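Local coordinates for protein CHAD domain (Ricinus communis, PDB 6QV5) that probably binds inorganic polyphosphate through an all-helical CHAD domain and also carries a zinc ion, at residues Phe13-Leu18 and Leu34-Glu39. Numbering follows the deposited sequence.
Sequences FRAQAL and LGNCLE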
loop_
_atom_site.group_PDB
_atom_site.type_symbol
_atom_site.label_atom_id
_atom_site.label_comp_id
_atom_site.label_asym_id
_atom_site.label_seq_id
_atom_site.Cartn_x
_atom_site.Cartn_y
_atom_site.Cartn_z
ATOM N N PHE A 13 7.942 -7.455 11.020
ATOM C CA PHE A 13 6.767 -7.213 11.855
ATOM C C PHE A 13 5.525 -6.919 11.019
ATOM O O PHE A 13 5.475 -5.915 10.305
ATOM C CB PHE A 13 7.033 -6.088 12.875
ATOM C CG PHE A 13 5.946 -5.875 13.908
ATOM C CD1 PHE A 13 5.968 -6.562 15.116
ATOM C CD2 PHE A 13 4.929 -4.950 13.694
ATOM C CE1 PHE A 13 4.972 -6.353 16.078
ATOM C CE2 PHE A 13 3.934 -4.744 14.655
ATOM C CZ PHE A 13 3.963 -5.445 15.840
ATOM N N ARG A 14 4.520 -7.799 11.126
ATOM C CA ARG A 14 3.232 -7.653 10.452
ATOM C C ARG A 14 2.284 -6.861 11.349
ATOM O O ARG A 14 2.452 -6.871 12.573
ATOM C CB ARG A 14 2.635 -9.026 10.116
ATOM C CG ARG A 14 3.084 -9.556 8.768
ATOM C CD ARG A 14 3.818 -10.876 8.889
ATOM N NE ARG A 14 4.391 -11.293 7.607
ATOM C CZ ARG A 14 3.760 -12.042 6.708
ATOM N NH1 ARG A 14 2.525 -12.474 6.941
ATOM N NH2 ARG A 14 4.359 -12.369 5.570
ATOM N N ALA A 15 1.293 -6.174 10.744
ATOM C CA ALA A 15 0.301 -5.370 11.462
ATOM C C ALA A 15 -0.451 -6.214 12.489
ATOM O O ALA A 15 -1.012 -7.257 12.141
ATOM C CB ALA A 15 -0.674 -4.735 10.481
ATOM N N GLN A 16 -0.398 -5.789 13.765
ATOM C CA GLN A 16 -1.051 -6.468 14.885
ATOM C C GLN A 16 -2.568 -6.439 14.719
ATOM O O GLN A 16 -3.118 -5.412 14.311
ATOM C CB GLN A 16 -0.646 -5.823 16.219
ATOM C CG GLN A 16 0.092 -6.771 17.155
ATOM C CD GLN A 16 0.318 -6.153 18.512
ATOM O OE1 GLN A 16 1.343 -5.516 18.769
ATOM N NE2 GLN A 16 -0.635 -6.333 19.415
ATOM N N ALA A 17 -3.236 -7.577 15.004
ATOM C CA ALA A 17 -4.689 -7.718 14.902
ATOM C C ALA A 17 -5.377 -6.807 15.919
ATOM O O ALA A 17 -5.181 -6.963 17.127
ATOM C CB ALA A 17 -5.095 -9.169 15.117
ATOM N N LEU A 18 -6.124 -5.811 15.417
ATOM C CA LEU A 18 -6.823 -4.838 16.251
ATOM C C LEU A 18 -8.284 -5.235 16.464
ATOM O O LEU A 18 -9.109 -5.107 15.555
ATOM C CB LEU A 18 -6.690 -3.419 15.659
ATOM C CG LEU A 18 -7.097 -2.244 16.555
ATOM C CD1 LEU A 18 -6.045 -1.960 17.623
ATOM C CD2 LEU A 18 -7.313 -0.998 15.732
ATOM N N LEU A 34 -4.493 4.483 14.669
ATOM C CA LEU A 34 -3.263 5.194 14.306
ATOM C C LEU A 34 -2.033 4.654 15.028
ATOM O O LEU A 34 -0.955 4.617 14.437
ATOM C CB LEU A 34 -3.396 6.712 14.504
ATOM C CG LEU A 34 -4.285 7.475 13.514
ATOM C CD1 LEU A 34 -4.385 8.920 13.909
ATOM C CD2 LEU A 34 -3.746 7.396 12.084
ATOM N N GLY A 35 -2.218 4.221 16.279
ATOM C CA GLY A 35 -1.169 3.623 17.101
ATOM C C GLY A 35 -0.701 2.296 16.536
ATOM O O GLY A 35 0.491 1.987 16.588
ATOM N N ASN A 36 -1.644 1.518 15.967
ATOM C CA ASN A 36 -1.398 0.232 15.311
ATOM C C ASN A 36 -0.590 0.462 14.025
ATOM O O ASN A 36 0.297 -0.333 13.709
ATOM C CB ASN A 36 -2.729 -0.459 14.992
ATOM C CG ASN A 36 -2.592 -1.871 14.482
ATOM O OD1 ASN A 36 -2.364 -2.109 13.292
ATOM N ND2 ASN A 36 -2.738 -2.838 15.374
ATOM N N CYS A 37 -0.897 1.561 13.299
ATOM C CA CYS A 37 -0.221 1.963 12.066
ATOM C C CYS A 37 1.208 2.409 12.353
ATOM O O CYS A 37 2.124 1.976 11.656
ATOM C CB CYS A 37 -1.009 3.049 11.340
ATOM S SG CYS A 37 -2.537 2.466 10.565
ATOM N N LEU A 38 1.397 3.258 13.387
ATOM C CA LEU A 38 2.710 3.762 13.797
ATOM C C LEU A 38 3.611 2.646 14.318
ATOM O O LEU A 38 4.804 2.665 14.026
ATOM C CB LEU A 38 2.594 4.906 14.817
ATOM C CG LEU A 38 2.020 6.235 14.301
ATOM C CD1 LEU A 38 1.565 7.113 15.455
ATOM C CD2 LEU A 38 3.020 6.984 13.425
ATOM N N GLU A 39 3.038 1.655 15.042
ATOM C CA GLU A 39 3.765 0.486 15.558
ATOM C C GLU A 39 4.250 -0.384 14.386
ATOM O O GLU A 39 5.388 -0.853 14.409
ATOM C CB GLU A 39 2.885 -0.332 16.522
ATOM C CG GLU A 39 3.585 -1.522 17.166
ATOM C CD GLU A 39 2.688 -2.557 17.823
ATOM O OE1 GLU A 39 1.619 -2.880 17.255
ATOM O OE2 GLU A 39 3.068 -3.060 18.904
HETATM O O HOH W 1 0.673 -2.946 14.418
#
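Gln16 and Asn36 bring the two backbones nearest, their CA atoms 6.7 Å apart, where the extended chain Phe13-Leu18 passes beside the helical turn Leu34-Glu39. The two run roughly antiparallel, with Phe13 at the Glu39 end. The extended chain leads into the same helix, 26-42, so the N-terminal arm folds back over it. Asn36 ND2 donates a hydrogen bond to Gln16 O at 2.8 Å, fairly straight at 159° on the hydrogen. Asn36 CG lies anti to its own backbone N (chi1 -172°), and the acceptor sits close to the amide plane, while the donor stands above the plane of the Gln16 carbonyl. CB and CD1 of Leu18 pack beside ND2, and Asn36 OD1 is taken by Arg66 of helix 54-73.

A water forms a further link, accepting from Gln16 N and donating to Asn36 O at 2.7 Å and Glu39 OE1 at 3.0 Å. The Glu39 chain runs out extended beyond CG; the Phe13 and Glu39 side chains cross at about a right angle, with Glu39 CD 3.7 Å from Phe13 CZ. Ring and carboxylate planes are 62° apart.

Loop and helix are thus joined mainly by polar groups: the buried Asn36 amide has partners for both its nitrogen and its oxygen, bridging the arm to helix 54-73. Gln16 is held at both backbone polar atoms, its O by Asn36 ND2 and its N through the water that also ties down Glu39 OE1.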